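Local coordinates for protein 3-dehydroquinate dehydratase (Aquifex aeolicus, PDB 2EGZ) that catalyses the cis-dehydration of 3-dehydroquinate to 3-dehydroshikimate through a Schiff-base intermediate, the third step of the chorismate pathway, at residues L39-V42 against K43-E47; I89-S92 against S93-L96; K146-S149 against Y150-A154. One frame throughout, in Å; residues are numbered along the deposited sequence.

In the fold
The three contacts follow one another along a type I dehydroquinase chain, which folds as a TIM barrel with parallel strands inside and helices outside. Contact 1 lies within helix 39-51; contacts 2 and 3 are the turns from strand 86-90 into helix 94-107 and from strand 140-146 into helix 150-160. None touches another: centres are about 23 Å apart for contacts 1 and 2, about 26 Å for 2 and 3, and about 38 Å for 1 and 3, which lie on opposite sides of the chain's centre. Contact 2 is at the active site, with the E90 side chain about 3 Å from that of substrate-binding R61 and about 5 Å from that of H116, the proton donor/acceptor.

Contact 1. Residues L39-V42 against K43-E47; sequences LNYV and KEKLE
Torsions in both residues bring Y41 and K45 together one helical turn apart. Y41 holds CG anti to its backbone nitrogen (chi1 -172°), swinging the ring along the helix towards the next turn, and K45 bends at chi2 and again at chi4 (-68°), where its ammonium is turned in over that ring. NZ of K45 then sits over one face of the Y41 ring, 3.6 Å from its centroid and 30° off the ring normal, a cation-pi contact. K45 NZ is nearest the hydroxyl side of the ring, 3.3 Å from both CE1 and CZ of Y41, while CE of K45 lies beside the hydroxyl. Tyrosine suits the place because it offers a face to the lysine while its OH hydrogen-bonds to D9, which helps hold the ring in place. With a serine in place of Y41, the ammonium of K45 would probably lose the aromatic face beneath it and D9 its hydroxyl partner.

On another side of the helix, K43 reaches forward to E47, and NZ of K43 forms a 2.6 Å salt bridge with OE2 of E47, coming from above the carboxylate plane. V42 and L46 are buried: V42 packs on V31 and L80, and L46 on L29. Beneath the side chains run the i to i+4 backbone hydrogen bonds of the helix, such as E44 N to N40 O at 2.9 Å. Side chains paired at this spacing are usual along a helix; buried V42 and L46, with a polar set elsewhere round it, make this one amphipathic, as on the outside of a TIM barrel.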
loop_
_atom_site.group_PDB
_atom_site.type_symbol
_atom_site.label_atom_id
_atom_site.label_comp_id
_atom_site.label_asym_id
_atom_site.label_seq_id
_atom_site.Cartn_x
_atom_site.Cartn_y
_atom_site.Cartn_z
ATOM N N LEU B 39 -24.972 -8.638 -2.949
ATOM C CA LEU B 39 -25.104 -9.005 -1.546
ATOM C C LEU B 39 -25.774 -10.356 -1.324
ATOM O O LEU B 39 -25.432 -11.076 -0.383
ATOM C CB LEU B 39 -25.882 -7.932 -0.781
ATOM C CG LEU B 39 -25.305 -6.512 -0.718
ATOM C CD1 LEU B 39 -26.207 -5.646 0.161
ATOM C CD2 LEU B 39 -23.887 -6.543 -0.160
ATOM N N ASN B 40 -26.725 -10.711 -2.182
ATOM C CA ASN B 40 -27.418 -11.978 -2.010
ATOM C C ASN B 40 -26.593 -13.168 -2.464
ATOM O O ASN B 40 -26.556 -14.197 -1.786
ATOM C CB ASN B 40 -28.750 -11.979 -2.760
ATOM C CG ASN B 40 -29.569 -13.217 -2.463
ATOM O OD1 ASN B 40 -29.948 -13.456 -1.319
ATOM N ND2 ASN B 40 -29.836 -14.016 -3.489
ATOM N N TYR B 41 -25.939 -13.030 -3.613
ATOM C CA TYR B 41 -25.117 -14.103 -4.148
ATOM C C TYR B 41 -24.057 -14.508 -3.130
ATOM O O TYR B 41 -23.857 -15.692 -2.870
ATOM C CB TYR B 41 -24.430 -13.655 -5.438
ATOM C CG TYR B 41 -23.708 -14.765 -6.172
ATOM C CD1 TYR B 41 -24.420 -15.761 -6.846
ATOM C CD2 TYR B 41 -22.315 -14.813 -6.209
ATOM C CE1 TYR B 41 -23.759 -16.772 -7.545
ATOM C CE2 TYR B 41 -21.645 -15.820 -6.902
ATOM C CZ TYR B 41 -22.372 -16.794 -7.569
ATOM O OH TYR B 41 -21.709 -17.777 -8.267
ATOM N N VAL B 42 -23.382 -13.520 -2.551
ATOM C CA VAL B 42 -22.334 -13.803 -1.577
ATOM C C VAL B 42 -22.919 -14.320 -0.267
ATOM O O VAL B 42 -22.360 -15.225 0.350
ATOM C CB VAL B 42 -21.468 -12.556 -1.302
ATOM C CG1 VAL B 42 -20.289 -12.936 -0.417
ATOM C CG2 VAL B 42 -20.961 -11.979 -2.623
ATOM N N LYS B 43 -24.047 -13.756 0.150
ATOM C CA LYS B 43 -24.690 -14.199 1.378
ATOM C C LYS B 43 -25.030 -15.687 1.289
ATOM O O LYS B 43 -24.710 -16.458 2.196
ATOM C CB LYS B 43 -25.961 -13.386 1.639
ATOM C CG LYS B 43 -26.735 -13.822 2.874
ATOM C CD LYS B 43 -27.886 -12.876 3.177
ATOM C CE LYS B 43 -28.784 -13.424 4.276
ATOM N NZ LYS B 43 -29.511 -14.654 3.833
ATOM N N GLU B 44 -25.665 -16.092 0.190
ATOM C CA GLU B 44 -26.042 -17.493 -0.000
ATOM C C GLU B 44 -24.825 -18.414 -0.004
ATOM O O GLU B 44 -24.903 -19.567 0.437
ATOM C CB GLU B 44 -26.823 -17.669 -1.309
ATOM C CG GLU B 44 -28.042 -16.767 -1.432
ATOM C CD GLU B 44 -29.043 -17.259 -2.467
ATOM O OE1 GLU B 44 -28.621 -17.674 -3.569
ATOM O OE2 GLU B 44 -30.260 -17.220 -2.178
ATOM N N LYS B 45 -23.702 -17.913 -0.512
ATOM C CA LYS B 45 -22.477 -18.700 -0.549
ATOM C C LYS B 45 -21.978 -18.924 0.878
ATOM O O LYS B 45 -21.590 -20.035 1.233
ATOM C CB LYS B 45 -21.409 -17.988 -1.379
ATOM C CG LYS B 45 -21.703 -17.959 -2.873
ATOM C CD LYS B 45 -21.519 -19.333 -3.488
ATOM C CE LYS B 45 -21.791 -19.327 -4.987
ATOM N NZ LYS B 45 -23.223 -19.078 -5.304
ATOM N N LEU B 46 -21.997 -17.871 1.690
ATOM C CA LEU B 46 -21.570 -17.977 3.089
ATOM C C LEU B 46 -22.478 -18.958 3.824
ATOM O O LEU B 46 -22.018 -19.785 4.616
ATOM C CB LEU B 46 -21.651 -16.621 3.792
ATOM C CG LEU B 46 -20.666 -15.516 3.404
ATOM C CD1 LEU B 46 -21.045 -14.231 4.122
ATOM C CD2 LEU B 46 -19.249 -15.935 3.774
ATOM N N GLU B 47 -23.777 -18.856 3.560
ATOM C CA GLU B 47 -24.749 -19.732 4.198
ATOM C C GLU B 47 -24.581 -21.181 3.760
ATOM O O GLU B 47 -24.796 -22.099 4.551
ATOM C CB GLU B 47 -26.171 -19.258 3.888
ATOM C CG GLU B 47 -26.433 -17.832 4.336
ATOM C CD GLU B 47 -27.854 -17.373 4.070
ATOM O OE1 GLU B 47 -28.368 -17.625 2.962
ATOM O OE2 GLU B 47 -28.452 -16.748 4.969
#

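Contact 2. Residues I89-S92 against S93-L96; sequences IELS and SRGL
L91 and R94 lie side by side and point the same way, the leucine branch spread beneath the flat end of the arginine. CD1 of L91 sits 3.6 Å from the guanidinium plane of R94, over its centre, and CG of L91 approaches NH2 of R94 at the same 3.6 Å. A bend at chi2 (-77°) turns the arginine chain back over the preceding turn and so lays the group flat on the leucine. Arginine suits this place because its aliphatic stem and planar face can cover a hydrophobic residue while its edge still carries polar N-H groups; NH1 forms a salt bridge with E133.

The other apolar pair meets differently. I89 and L96 cross at about a right angle, with CD1 of I89 3.9 Å from CD1 of L96, and the same methyl also touches the CB of S93. These aliphatic residues suit the seam between the end of strand 86-90 and the first turn of helix 94-107.

Between the two pairs the chain reverses in a type I turn from E90 to S93, closed by the 3.0 Å hydrogen bond from S93 N to E90 O. S93 is then the centre of an inverse gamma turn, where R94 N makes a weak bond to S92 O. A small hydroxyl residue fits here: OG of S93 lies 3.0 Å from OE1 of E90, although its proton has another acceptor within reach.

The other carboxylate oxygen of E90, OE2, accepts from the backbone N of S62, and the side chain touches substrate-binding R61. These contacts are consistent with the turn holding the E90 carboxylate beside R61, so that E90 would be a second-shell residue and S93 a support behind it.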
loop_
_atom_site.group_PDB
_atom_site.type_symbol
_atom_site.label_atom_id
_atom_site.label_comp_id
_atom_site.label_asym_id
_atom_site.label_seq_id
_atom_site.Cartn_x
_atom_site.Cartn_y
_atom_site.Cartn_z
ATOM N N ILE B 89 -9.434 -8.300 6.300
ATOM C CA ILE B 89 -9.307 -6.971 5.714
ATOM C C ILE B 89 -7.815 -6.638 5.700
ATOM O O ILE B 89 -7.085 -7.033 6.603
ATOM C CB ILE B 89 -10.085 -5.914 6.541
ATOM C CG1 ILE B 89 -9.996 -4.535 5.870
ATOM C CG2 ILE B 89 -9.540 -5.854 7.955
ATOM C CD1 ILE B 89 -10.646 -4.474 4.501
ATOM N N GLU B 90 -7.355 -5.937 4.669
ATOM C CA GLU B 90 -5.938 -5.588 4.585
ATOM C C GLU B 90 -5.596 -4.463 5.552
ATOM O O GLU B 90 -6.383 -3.527 5.738
ATOM C CB GLU B 90 -5.563 -5.137 3.169
ATOM C CG GLU B 90 -5.919 -6.095 2.037
ATOM C CD GLU B 90 -7.404 -6.128 1.733
ATOM O OE1 GLU B 90 -8.098 -5.123 2.012
ATOM O OE2 GLU B 90 -7.874 -7.154 1.197
ATOM N N LEU B 91 -4.421 -4.553 6.167
ATOM C CA LEU B 91 -3.973 -3.521 7.095
ATOM C C LEU B 91 -3.885 -2.208 6.323
ATOM O O LEU B 91 -4.099 -1.134 6.880
ATOM C CB LEU B 91 -2.593 -3.877 7.666
ATOM C CG LEU B 91 -1.889 -2.855 8.568
ATOM C CD1 LEU B 91 -2.727 -2.571 9.806
ATOM C CD2 LEU B 91 -0.525 -3.394 8.970
ATOM N N SER B 92 -3.576 -2.310 5.033
ATOM C CA SER B 92 -3.439 -1.135 4.180
ATOM C C SER B 92 -4.756 -0.410 3.897
ATOM O O SER B 92 -4.745 0.735 3.443
ATOM C CB SER B 92 -2.752 -1.519 2.862
ATOM O OG SER B 92 -3.475 -2.518 2.171
ATOM N N SER B 93 -5.885 -1.068 4.163
ATOM C CA SER B 93 -7.199 -0.449 3.962
ATOM C C SER B 93 -7.605 0.185 5.291
ATOM O O SER B 93 -8.634 -0.152 5.878
ATOM C CB SER B 93 -8.235 -1.500 3.549
ATOM O OG SER B 93 -7.874 -2.131 2.330
ATOM N N ARG B 94 -6.771 1.107 5.758
ATOM C CA ARG B 94 -6.967 1.793 7.029
ATOM C C ARG B 94 -8.361 2.347 7.297
ATOM O O ARG B 94 -8.842 2.295 8.429
ATOM C CB ARG B 94 -5.944 2.922 7.153
ATOM C CG ARG B 94 -4.497 2.456 7.064
ATOM C CD ARG B 94 -4.026 1.803 8.353
ATOM N NE ARG B 94 -2.660 1.297 8.230
ATOM C CZ ARG B 94 -1.880 0.988 9.263
ATOM N NH1 ARG B 94 -2.329 1.136 10.503
ATOM N NH2 ARG B 94 -0.648 0.533 9.056
ATOM N N GLY B 95 -9.009 2.873 6.261
ATOM C CA GLY B 95 -10.335 3.448 6.429
ATOM C C GLY B 95 -11.454 2.498 6.830
ATOM O O GLY B 95 -12.520 2.944 7.261
ATOM N N LEU B 96 -11.223 1.195 6.696
ATOM C CA LEU B 96 -12.241 0.203 7.038
ATOM C C LEU B 96 -11.948 -0.561 8.326
ATOM O O LEU B 96 -12.825 -1.235 8.863
ATOM C CB LEU B 96 -12.398 -0.797 5.889
ATOM C CG LEU B 96 -12.841 -0.226 4.540
ATOM C CD1 LEU B 96 -12.742 -1.291 3.467
ATOM C CD2 LEU B 96 -14.267 0.291 4.649
#

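Contact 3. Residues K146-S149 against Y150-A154; sequences KANS and YEDVA
A serine N-cap opens helix 150-160, at the turn that follows strand 140-146 of the barrel. S149 is the cap residue. Its OG occupies the position between the backbone nitrogen and the carbonyl carbon (chi1 70°), and from there it accepts a hydrogen bond from D152 N, at 3.1 Å with an N-H...O angle of 146°. S149 O takes a second, weak bond from D152 N, at 3.3 Å. Serine suits a cap because its short side chain can fold back to meet an N-H of the first turn, which has no preceding turn of helix to supply an acceptor.

D152 answers in the reverse direction. Its carboxylate turns back along the loop, and OD2 accepts from N148 N at 2.8 Å in a nearly straight bond (162°), using the lone pair that points away from OD1. The aspartate therefore grips the loop one residue ahead of the cap, while its own amide is held by the cap serine, so two separate bonds, one in each direction, tie loop and helix together. An acidic side chain is well placed here, since the N-terminal end of a helix, where N-H groups point out of the first turn, would be expected to favour a negative charge.

Beneath the polar bonds, the methyl of A147 fits against the helix, 3.7 Å from CG2 of V153 and 3.8 Å from CB of D152. The small alanine side chain lets the loop just after the strand come this close to the first helical turn.

A147 also pairs through its backbone with M172 of strand 168-172, and K146 with N117 of strand 110-117. Y150 packs edge-to-face with Y175 and V153 on I178, so the helix start lies against the loop leading from strand 168-172 towards helix 179-182.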
loop_
_atom_site.group_PDB
_atom_site.type_symbol
_atom_site.label_atom_id
_atom_site.label_comp_id
_atom_site.label_asym_id
_atom_site.label_seq_id
_atom_site.Cartn_x
_atom_site.Cartn_y
_atom_site.Cartn_z
ATOM N N LYS B 146 6.623 -13.629 0.322
ATOM C CA LYS B 146 7.441 -14.554 -0.448
ATOM C C LYS B 146 8.840 -14.703 0.125
ATOM O O LYS B 146 9.538 -13.715 0.372
ATOM C CB LYS B 146 7.553 -14.107 -1.909
ATOM C CG LYS B 146 8.416 -15.046 -2.753
ATOM C CD LYS B 146 8.536 -14.589 -4.199
ATOM C CE LYS B 146 9.428 -15.537 -5.000
ATOM N NZ LYS B 146 9.633 -15.068 -6.400
ATOM N N ALA B 147 9.243 -15.949 0.337
ATOM C CA ALA B 147 10.571 -16.235 0.846
ATOM C C ALA B 147 11.462 -16.456 -0.371
ATOM O O ALA B 147 11.094 -17.180 -1.301
ATOM C CB ALA B 147 10.549 -17.486 1.729
ATOM N N ASN B 148 12.625 -15.818 -0.373
ATOM C CA ASN B 148 13.559 -15.959 -1.481
ATOM C C ASN B 148 14.766 -16.796 -1.056
ATOM O O ASN B 148 15.774 -16.879 -1.770
ATOM C CB ASN B 148 13.991 -14.575 -1.972
ATOM C CG ASN B 148 12.858 -13.827 -2.653
ATOM O OD1 ASN B 148 12.361 -12.822 -2.142
ATOM N ND2 ASN B 148 12.433 -14.327 -3.808
ATOM N N SER B 149 14.633 -17.430 0.106
ATOM C CA SER B 149 15.675 -18.279 0.680
ATOM C C SER B 149 15.096 -18.970 1.907
ATOM O O SER B 149 14.033 -18.589 2.395
ATOM C CB SER B 149 16.865 -17.435 1.129
ATOM O OG SER B 149 16.507 -16.659 2.261
ATOM N N TYR B 150 15.790 -19.984 2.411
ATOM C CA TYR B 150 15.307 -20.669 3.604
ATOM C C TYR B 150 15.464 -19.721 4.789
ATOM O O TYR B 150 14.663 -19.741 5.723
ATOM C CB TYR B 150 16.093 -21.961 3.842
ATOM C CG TYR B 150 15.727 -23.076 2.889
ATOM C CD1 TYR B 150 14.403 -23.487 2.747
ATOM C CD2 TYR B 150 16.705 -23.736 2.148
ATOM C CE1 TYR B 150 14.060 -24.532 1.890
ATOM C CE2 TYR B 150 16.375 -24.779 1.287
ATOM C CZ TYR B 150 15.051 -25.173 1.167
ATOM O OH TYR B 150 14.720 -26.222 0.339
ATOM N N GLU B 151 16.490 -18.876 4.730
ATOM C CA GLU B 151 16.750 -17.900 5.790
ATOM C C GLU B 151 15.531 -16.995 5.992
ATOM O O GLU B 151 15.220 -16.602 7.117
ATOM C CB GLU B 151 17.949 -17.019 5.425
ATOM C CG GLU B 151 19.104 -17.727 4.725
ATOM C CD GLU B 151 19.800 -18.744 5.602
ATOM O OE1 GLU B 151 20.081 -18.420 6.774
ATOM O OE2 GLU B 151 20.082 -19.861 5.111
ATOM N N ASP B 152 14.851 -16.653 4.896
ATOM C CA ASP B 152 13.670 -15.786 4.959
ATOM C C ASP B 152 12.536 -16.452 5.730
ATOM O O ASP B 152 11.735 -15.778 6.380
ATOM C CB ASP B 152 13.151 -15.440 3.554
ATOM C CG ASP B 152 13.937 -14.329 2.883
ATOM O OD1 ASP B 152 14.618 -13.551 3.589
ATOM O OD2 ASP B 152 13.848 -14.221 1.639
ATOM N N VAL B 153 12.460 -17.775 5.637
ATOM C CA VAL B 153 11.415 -18.527 6.327
ATOM C C VAL B 153 11.715 -18.530 7.817
ATOM O O VAL B 153 10.869 -18.176 8.631
ATOM C CB VAL B 153 11.357 -19.987 5.832
ATOM C CG1 VAL B 153 10.200 -20.724 6.504
ATOM C CG2 VAL B 153 11.206 -20.013 4.320
ATOM N N ALA B 154 12.936 -18.920 8.164
ATOM C CA ALA B 154 13.354 -18.962 9.556
ATOM C C ALA B 154 13.163 -17.592 10.204
ATOM O O ALA B 154 12.679 -17.491 11.333
ATOM C CB ALA B 154 14.822 -19.394 9.638
#